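Local coordinates for rieske iron-sulfur protein soxF (Sulfolobus acidocaldarius, PDB 1JM1) that binds a Rieske-type [2Fe-2S] cluster and probably passes electrons through it in the archaeal respiratory chain, at residues 32-37 against 102-107; 169-174 against 182-187. All coordinates share one frame; numbering follows the deposited sequence.

Contact 1: 32-37 against 102-107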
ATOM      1  N   VAL A  32       2.846   4.527   9.357  1.00 13.84           N
ATOM      2  CA  VAL A  32       2.345   4.685   7.990  1.00 13.02           C
ATOM      3  C   VAL A  32       3.045   5.877   7.376  1.00 13.13           C
ATOM      4  O   VAL A  32       3.214   6.914   8.022  1.00 15.27           O
ATOM      5  CB  VAL A  32       0.780   4.959   8.061  1.00 16.46           C
ATOM      6  CG1 VAL A  32       0.191   5.242   6.784  1.00 17.01           C
ATOM      7  CG2 VAL A  32       0.117   3.697   8.710  1.00 20.21           C
ATOM      8  N   TYR A  33       3.445   5.755   6.083  1.00 12.09           N
ATOM      9  CA  TYR A  33       4.227   6.772   5.415  1.00 11.69           C
ATOM     10  C   TYR A  33       3.684   6.931   4.014  1.00 11.22           C
ATOM     11  O   TYR A  33       3.815   6.021   3.172  1.00 11.91           O
ATOM     12  CB  TYR A  33       5.694   6.397   5.411  1.00 12.83           C
ATOM     13  CG  TYR A  33       6.678   7.409   5.004  1.00 13.75           C
ATOM     14  CD1 TYR A  33       7.344   8.193   5.943  1.00 18.43           C
ATOM     15  CD2 TYR A  33       6.946   7.667   3.641  1.00 15.03           C
ATOM     16  CE1 TYR A  33       8.260   9.158   5.572  1.00 22.11           C
ATOM     17  CE2 TYR A  33       7.894   8.628   3.297  1.00 17.35           C
ATOM     18  CZ  TYR A  33       8.511   9.354   4.285  1.00 20.28           C
ATOM     19  OH  TYR A  33       9.518  10.283   3.957  1.00 29.20           O
ATOM     20  N   PHE A  34       3.066   8.070   3.708  1.00 11.88           N
ATOM     21  CA  PHE A  34       2.385   8.275   2.441  1.00 11.30           C
ATOM     22  C   PHE A  34       3.337   8.720   1.360  1.00 11.53           C
ATOM     23  O   PHE A  34       4.326   9.419   1.639  1.00 12.91           O
ATOM     24  CB  PHE A  34       1.249   9.297   2.575  1.00 12.61           C
ATOM     25  CG  PHE A  34       0.085   8.748   3.395  1.00 12.47           C
ATOM     26  CD1 PHE A  34       0.048   8.981   4.757  1.00 15.48           C
ATOM     27  CD2 PHE A  34      -0.909   8.023   2.783  1.00 12.78           C
ATOM     28  CE1 PHE A  34      -1.027   8.472   5.480  1.00 19.50           C
ATOM     29  CE2 PHE A  34      -1.984   7.509   3.515  1.00 14.54           C
ATOM     30  CZ  PHE A  34      -2.045   7.740   4.860  1.00 17.93           C
ATOM     31  N   PHE A  35       3.001   8.350   0.129  1.00 11.22           N
ATOM     32  CA  PHE A  35       3.747   8.743  -1.060  1.00 11.64           C
ATOM     33  C   PHE A  35       2.799   8.605  -2.259  1.00 11.28           C
ATOM     34  O   PHE A  35       1.639   8.183  -2.074  1.00 12.79           O
ATOM     35  CB  PHE A  35       5.036   7.896  -1.232  1.00 12.04           C
ATOM     36  CG  PHE A  35       4.834   6.441  -1.458  1.00 11.21           C
ATOM     37  CD1 PHE A  35       4.945   5.872  -2.718  1.00 11.24           C
ATOM     38  CD2 PHE A  35       4.549   5.576  -0.404  1.00 11.27           C
ATOM     39  CE1 PHE A  35       4.840   4.516  -2.923  1.00 10.86           C
ATOM     40  CE2 PHE A  35       4.428   4.207  -0.606  1.00 11.12           C
ATOM     41  CZ  PHE A  35       4.572   3.670  -1.853  1.00 10.90           C
ATOM     42  N   ALA A  36       3.243   8.960  -3.431  1.00 11.94           N
ATOM     43  CA  ALA A  36       2.482   8.756  -4.668  1.00 11.94           C
ATOM     44  C   ALA A  36       3.309   7.915  -5.607  1.00 11.15           C
ATOM     45  O   ALA A  36       4.538   8.087  -5.688  1.00 12.60           O
ATOM     46  CB  ALA A  36       2.146  10.067  -5.354  1.00 14.22           C
ATOM     47  N   TYR A  37       2.658   6.992  -6.321  1.00 10.59           N
ATOM     48  CA  TYR A  37       3.386   6.094  -7.206  1.00 10.44           C
ATOM     49  C   TYR A  37       2.406   5.290  -8.053  1.00 10.24           C
ATOM     50  O   TYR A  37       1.396   4.836  -7.517  1.00 10.51           O
ATOM     51  CB  TYR A  37       4.179   5.051  -6.373  1.00 10.83           C
ATOM     52  CG  TYR A  37       4.958   4.063  -7.216  1.00 10.55           C
ATOM     53  CD1 TYR A  37       6.185   4.396  -7.776  1.00 10.78           C
ATOM     54  CD2 TYR A  37       4.425   2.791  -7.476  1.00 10.37           C
ATOM     55  CE1 TYR A  37       6.870   3.497  -8.573  1.00 10.74           C
ATOM     56  CE2 TYR A  37       5.118   1.907  -8.284  1.00 10.62           C
ATOM     57  CZ  TYR A  37       6.351   2.278  -8.832  1.00 10.53           C
ATOM     58  OH  TYR A  37       6.981   1.353  -9.625  1.00 11.83           O
ATOM     59  N   PRO A 102      -8.385   6.006   4.887  1.00 11.58           N
ATOM     60  CA  PRO A 102      -7.769   6.740   6.023  1.00 12.55           C
ATOM     61  C   PRO A 102      -6.821   5.864   6.833  1.00 12.64           C
ATOM     62  O   PRO A 102      -7.031   5.573   8.010  1.00 13.78           O
ATOM     63  CB  PRO A 102      -8.998   7.208   6.849  1.00 15.04           C
ATOM     64  CG  PRO A 102      -9.997   6.095   6.616  1.00 15.05           C
ATOM     65  CD  PRO A 102      -9.804   5.671   5.155  1.00 13.49           C
ATOM     66  N   ALA A 103      -5.732   5.441   6.169  1.00 11.70           N
ATOM     67  CA  ALA A 103      -4.753   4.599   6.817  1.00 12.05           C
ATOM     68  C   ALA A 103      -4.022   5.295   7.950  1.00 13.46           C
ATOM     69  O   ALA A 103      -3.415   4.637   8.783  1.00 15.63           O
ATOM     70  CB  ALA A 103      -3.742   4.097   5.790  1.00 13.54           C
ATOM     71  N   GLN A 104      -4.109   6.622   7.990  1.00 14.05           N
ATOM     72  CA  GLN A 104      -3.473   7.405   9.059  1.00 16.36           C
ATOM     73  C   GLN A 104      -4.295   7.469  10.343  1.00 15.88           C
ATOM     74  O   GLN A 104      -3.797   7.906  11.351  1.00 18.52           O
ATOM     75  CB  GLN A 104      -3.181   8.871   8.594  1.00 19.98           C
ATOM     76  CG  GLN A 104      -4.406   9.750   8.341  1.00 22.47           C
ATOM     77  CD  GLN A 104      -5.175   9.606   7.135  1.00 23.77           C
ATOM     78  OE1 GLN A 104      -5.086   8.702   6.351  1.00 19.24           O
ATOM     79  NE2 GLN A 104      -6.220  10.446   6.931  1.00 44.89           N
ATOM     80  N   VAL A 105      -5.577   7.064  10.274  1.00 14.41           N
ATOM     81  CA  VAL A 105      -6.463   7.130  11.454  1.00 14.28           C
ATOM     82  C   VAL A 105      -6.360   5.776  12.137  1.00 14.31           C
ATOM     83  O   VAL A 105      -6.901   4.778  11.646  1.00 14.77           O
ATOM     84  CB  VAL A 105      -7.869   7.501  11.095  1.00 15.57           C
ATOM     85  CG1 VAL A 105      -8.748   7.516  12.362  1.00 17.01           C
ATOM     86  CG2 VAL A 105      -7.944   8.873  10.369  1.00 17.41           C
ATOM     87  N   ILE A 106      -5.615   5.697  13.236  1.00 15.56           N
ATOM     88  CA  ILE A 106      -5.327   4.434  13.892  1.00 15.92           C
ATOM     89  C   ILE A 106      -6.421   4.141  14.908  1.00 17.18           C
ATOM     90  O   ILE A 106      -6.702   5.018  15.762  1.00 19.14           O
ATOM     91  CB  ILE A 106      -3.943   4.442  14.550  1.00 17.08           C
ATOM     92  CG1 ILE A 106      -2.834   4.932  13.588  1.00 18.04           C
ATOM     93  CG2 ILE A 106      -3.683   3.108  15.191  1.00 21.82           C
ATOM     94  CD1 ILE A 106      -2.700   4.119  12.293  1.00 19.84           C
ATOM     95  N   VAL A 107      -7.103   3.020  14.768  1.00 16.66           N
ATOM     96  CA  VAL A 107      -8.296   2.740  15.523  1.00 16.77           C
ATOM     97  C   VAL A 107      -8.099   1.450  16.330  1.00 18.03           C
ATOM     98  O   VAL A 107      -7.215   0.586  16.068  1.00 18.75           O
ATOM     99  CB  VAL A 107      -9.568   2.707  14.654  1.00 16.56           C
ATOM    100  CG1 VAL A 107      -9.755   4.048  13.968  1.00 18.67           C
ATOM    101  CG2 VAL A 107      -9.549   1.594  13.625  1.00 16.19           C
TER

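Contact 2: 169-174 against 182-187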
ATOM      1  N   ALA A 169      -1.443  -5.264  -9.121  1.00 10.13           N
ATOM      2  CA  ALA A 169      -2.771  -5.122  -9.705  1.00 10.08           C
ATOM      3  C   ALA A 169      -2.969  -3.714 -10.119  1.00 10.02           C
ATOM      4  O   ALA A 169      -2.323  -2.771  -9.574  1.00 10.30           O
ATOM      5  CB  ALA A 169      -3.807  -5.510  -8.662  1.00 10.94           C
ATOM      6  N   PRO A 170      -3.911  -3.454 -11.017  1.00 10.62           N
ATOM      7  CA  PRO A 170      -4.333  -2.070 -11.313  1.00 10.68           C
ATOM      8  C   PRO A 170      -5.026  -1.453 -10.113  1.00 10.05           C
ATOM      9  O   PRO A 170      -5.763  -2.113  -9.364  1.00 10.66           O
ATOM     10  CB  PRO A 170      -5.352  -2.261 -12.460  1.00 11.88           C
ATOM     11  CG  PRO A 170      -5.891  -3.662 -12.239  1.00 12.22           C
ATOM     12  CD  PRO A 170      -4.704  -4.449 -11.774  1.00 11.47           C
ATOM     13  N   TYR A 171      -4.835  -0.156  -9.971  1.00 10.00           N
ATOM     14  CA  TYR A 171      -5.594   0.652  -9.019  1.00  9.98           C
ATOM     15  C   TYR A 171      -7.049   0.770  -9.484  1.00 10.40           C
ATOM     16  O   TYR A 171      -7.422   0.350 -10.598  1.00 10.97           O
ATOM     17  CB  TYR A 171      -4.957   2.036  -8.929  1.00 10.23           C
ATOM     18  CG  TYR A 171      -3.528   2.080  -8.444  1.00  9.90           C
ATOM     19  CD1 TYR A 171      -2.715   3.137  -8.816  1.00 10.35           C
ATOM     20  CD2 TYR A 171      -2.969   1.121  -7.612  1.00 10.05           C
ATOM     21  CE1 TYR A 171      -1.422   3.237  -8.386  1.00 10.33           C
ATOM     22  CE2 TYR A 171      -1.650   1.221  -7.174  1.00 10.03           C
ATOM     23  CZ  TYR A 171      -0.874   2.276  -7.560  1.00  9.62           C
ATOM     24  OH  TYR A 171       0.415   2.329  -7.107  1.00 10.56           O
ATOM     25  N   PHE A 172      -7.880   1.335  -8.625  1.00 10.42           N
ATOM     26  CA  PHE A 172      -9.262   1.626  -8.954  1.00 10.60           C
ATOM     27  C   PHE A 172      -9.378   2.303 -10.301  1.00 11.10           C
ATOM     28  O   PHE A 172      -8.686   3.266 -10.602  1.00 11.45           O
ATOM     29  CB  PHE A 172      -9.810   2.545  -7.849  1.00 11.26           C
ATOM     30  CG  PHE A 172     -11.234   3.008  -8.116  1.00 12.20           C
ATOM     31  CD1 PHE A 172     -12.304   2.127  -8.027  1.00 13.45           C
ATOM     32  CD2 PHE A 172     -11.470   4.340  -8.459  1.00 13.64           C
ATOM     33  CE1 PHE A 172     -13.609   2.550  -8.281  1.00 15.16           C
ATOM     34  CE2 PHE A 172     -12.799   4.777  -8.694  1.00 15.08           C
ATOM     35  CZ  PHE A 172     -13.804   3.877  -8.613  1.00 16.32           C
ATOM     36  N   SER A 173     -10.351   1.850 -11.089  1.00 11.98           N
ATOM     37  CA  SER A 173     -10.670   2.475 -12.383  1.00 13.02           C
ATOM     38  C   SER A 173     -11.712   3.555 -12.155  1.00 12.72           C
ATOM     39  O   SER A 173     -12.861   3.273 -11.830  1.00 14.33           O
ATOM     40  CB  SER A 173     -11.264   1.443 -13.347  1.00 15.14           C
ATOM     41  OG  SER A 173     -10.299   0.502 -13.785  1.00 16.46           O
ATOM     42  N   ALA A 174     -11.279   4.784 -12.370  1.00 13.12           N
ATOM     43  CA  ALA A 174     -12.154   5.961 -12.231  1.00 13.96           C
ATOM     44  C   ALA A 174     -12.696   6.328 -13.606  1.00 15.44           C
ATOM     45  O   ALA A 174     -13.704   5.770 -14.012  1.00 19.83           O
ATOM     46  CB  ALA A 174     -11.367   7.059 -11.524  1.00 14.32           C
ATOM     47  N   GLN A 182       0.246  -2.322 -15.270  1.00 11.77           N
ATOM     48  CA  GLN A 182       0.883  -1.233 -16.010  1.00 12.46           C
ATOM     49  C   GLN A 182      -0.072  -0.152 -16.428  1.00 11.93           C
ATOM     50  O   GLN A 182       0.367   0.977 -16.699  1.00 13.17           O
ATOM     51  CB  GLN A 182       1.640  -1.791 -17.240  1.00 14.38           C
ATOM     52  CG  GLN A 182       2.887  -2.620 -16.879  1.00 14.49           C
ATOM     53  CD  GLN A 182       2.571  -4.088 -16.605  1.00 14.09           C
ATOM     54  OE1 GLN A 182       1.444  -4.535 -16.560  1.00 14.98           O
ATOM     55  NE2 GLN A 182       3.656  -4.855 -16.461  1.00 14.65           N
ATOM     56  N   ASP A 183      -1.390  -0.411 -16.408  1.00 12.33           N
ATOM     57  CA  ASP A 183      -2.363   0.664 -16.608  1.00 12.37           C
ATOM     58  C   ASP A 183      -2.316   1.692 -15.479  1.00 11.52           C
ATOM     59  O   ASP A 183      -2.930   2.755 -15.618  1.00 12.05           O
ATOM     60  CB  ASP A 183      -3.739   0.099 -16.836  1.00 13.40           C
ATOM     61  CG  ASP A 183      -3.915  -0.531 -18.202  1.00 15.64           C
ATOM     62  OD1 ASP A 183      -3.062  -0.276 -19.115  1.00 17.57           O
ATOM     63  OD2 ASP A 183      -4.910  -1.261 -18.321  1.00 17.73           O
ATOM     64  N   ASN A 184      -1.627   1.424 -14.396  1.00 11.10           N
ATOM     65  CA  ASN A 184      -1.378   2.447 -13.379  1.00 10.99           C
ATOM     66  C   ASN A 184      -0.487   3.562 -13.911  1.00 11.03           C
ATOM     67  O   ASN A 184      -0.454   4.640 -13.309  1.00 11.73           O
ATOM     68  CB  ASN A 184      -0.802   1.831 -12.129  1.00 10.49           C
ATOM     69  CG  ASN A 184      -1.802   0.956 -11.435  1.00 10.46           C
ATOM     70  OD1 ASN A 184      -3.008   1.142 -11.606  1.00 11.07           O
ATOM     71  ND2 ASN A 184      -1.335   0.026 -10.599  1.00 10.71           N
ATOM     72  N   LEU A 185       0.183   3.335 -15.018  1.00 11.79           N
ATOM     73  CA  LEU A 185       0.990   4.382 -15.665  1.00 12.80           C
ATOM     74  C   LEU A 185       0.159   5.317 -16.498  1.00 13.56           C
ATOM     75  O   LEU A 185       0.702   6.303 -17.015  1.00 16.76           O
ATOM     76  CB  LEU A 185       2.098   3.717 -16.514  1.00 13.45           C
ATOM     77  CG  LEU A 185       3.080   2.841 -15.704  1.00 17.59           C
ATOM     78  CD1 LEU A 185       3.886   1.965 -16.661  1.00 20.63           C
ATOM     79  CD2 LEU A 185       3.979   3.696 -14.843  1.00 25.39           C
ATOM     80  N   LEU A 186      -1.122   5.045 -16.707  1.00 13.37           N
ATOM     81  CA  LEU A 186      -1.991   5.948 -17.439  1.00 14.89           C
ATOM     82  C   LEU A 186      -2.433   7.121 -16.556  1.00 14.00           C
ATOM     83  O   LEU A 186      -2.790   6.926 -15.389  1.00 13.62           O
ATOM     84  CB  LEU A 186      -3.223   5.208 -17.928  1.00 16.13           C
ATOM     85  CG  LEU A 186      -2.920   4.037 -18.883  1.00 18.60           C
ATOM     86  CD1 LEU A 186      -4.220   3.309 -19.151  1.00 21.24           C
ATOM     87  CD2 LEU A 186      -2.284   4.507 -20.199  1.00 24.55           C
ATOM     88  N   TYR A 187      -2.439   8.295 -17.118  1.00 16.35           N
ATOM     89  CA  TYR A 187      -2.926   9.513 -16.463  1.00 16.44           C
ATOM     90  C   TYR A 187      -4.420   9.586 -16.612  1.00 16.41           C
ATOM     91  O   TYR A 187      -5.003   9.662 -17.680  1.00 20.89           O
ATOM     92  CB  TYR A 187      -2.263  10.724 -17.147  1.00 19.20           C
ATOM     93  CG  TYR A 187      -2.780  12.036 -16.560  1.00 23.52           C
ATOM     94  CD1 TYR A 187      -2.484  12.482 -15.275  1.00 31.12           C
ATOM     95  CD2 TYR A 187      -3.573  12.823 -17.353  1.00 35.76           C
ATOM     96  CE1 TYR A 187      -2.951  13.668 -14.767  1.00 38.55           C
ATOM     97  CE2 TYR A 187      -4.080  14.029 -16.870  1.00 35.59           C
ATOM     98  CZ  TYR A 187      -3.748  14.361 -15.598  1.00 34.61           C
ATOM     99  OH  TYR A 187      -4.244  15.587 -15.194  1.00 54.44           O
TER

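Contact 1: 32-37 against 102-107
The carbonyl oxygen of A103 faces both methyls of V32, CG2 at 3.7 Å and CG1 at 4.2 Å, with no donor reaching across to it from 32-37. CG1, anti to the backbone N of V32 (chi1 175°), is a neighbour of F34 CZ on the inner side of the strand, and CB of A103 rests against both, 4.2 Å from CG1 and 4.1 Å from CZ. F34 meets Q104 as well. CB of Q104 lies 3.8 Å from CE1 and OE1 comes obliquely to within 3.5 Å of CZ, so both meet the far end of the ring, while the backbone N of Q104 lies in the ring plane at its edge. Ring and amide planes stand 75° apart, and the bend of Q104 at chi2 (-77°) folds the amide back to the phenyl tip. The type I turn from P102 to V105, closed by V105 N to P102 O, presents A103 and Q104 to the strand. F45 of strand 43-48 packs on V32 and F34, and S200 touches F34 and Q104. Any attraction between OE1 and the ring would be weak; van der Waals contact, not hydrogen bonding, joins strand 32-36 to the turn leading into strand 105-107.

Contact 2: 169-174 against 182-187
N184 reaches from the 3-10 turn at 182-185 across to the extended chain at 169-171. CB lies 4.0 Å from CD1 of the Y171 ring, at the start of a stack that continues along the amide. With CG placed beside the backbone N and anti to the carbonyl carbon (chi1 -68°), the carboxamide extends over one face of the ring; its plane is only 18° from that of the ring, and CG comes to 3.5 Å from CD1. At the tip the two polar atoms part. OD1 accepts the N-H of Y171 at 2.8 Å from OD1 to N, a nearly straight bond (176°) that lies in the amide carbonyl plane on a lone pair. The same oxygen is 3.3 Å from CG of Y171 and 3.5 Å from CA of P170. ND2 gives a longer, more bent bond to A169 O, 3.1 Å away, with the donor tilted from the carbonyl plane, while sitting over the centre of the Y171 ring. A169 O has a second donor in T167 OG1, and the phenol of Y171 is probably hydrogen-bonded at its far end to Y37 O; Y191 also packs on Y171. Replacing N184 with an alanine would probably leave the buried N-H of Y171 without its acceptor, take one donor from A169 O and uncover the ring face now stacked by the amide. One buried carboxamide thus satisfies backbone groups on both sides of P170 and, by stacking, probably helps, with the bond to Y37 O, to fix the ring, so that it ties together two parts of a long loop that has no regular strand pairing here.

Overall arrangement
The centres of the two contacts lie 19 Å apart, and along the chain they follow in series: contact 1 is complete before contact 2 begins. Contact 1 joins the edge strand 32-36 of the three-stranded antiparallel sheet to the turn before strand 105-107 of the mixed sheet, whereas contact 2 lies wholly in the long loop between strands 161-167 and 202-203. What connects them is the probable hydrogen bond between Y37 O and Y171 OH, 2.7 Å apart. The A103 and Y171 side chains stand about 12 and 13 Å from the cluster, so both contacts lie outside the ligand shell of the [2Fe-2S] site, and any influence on it is probably indirect.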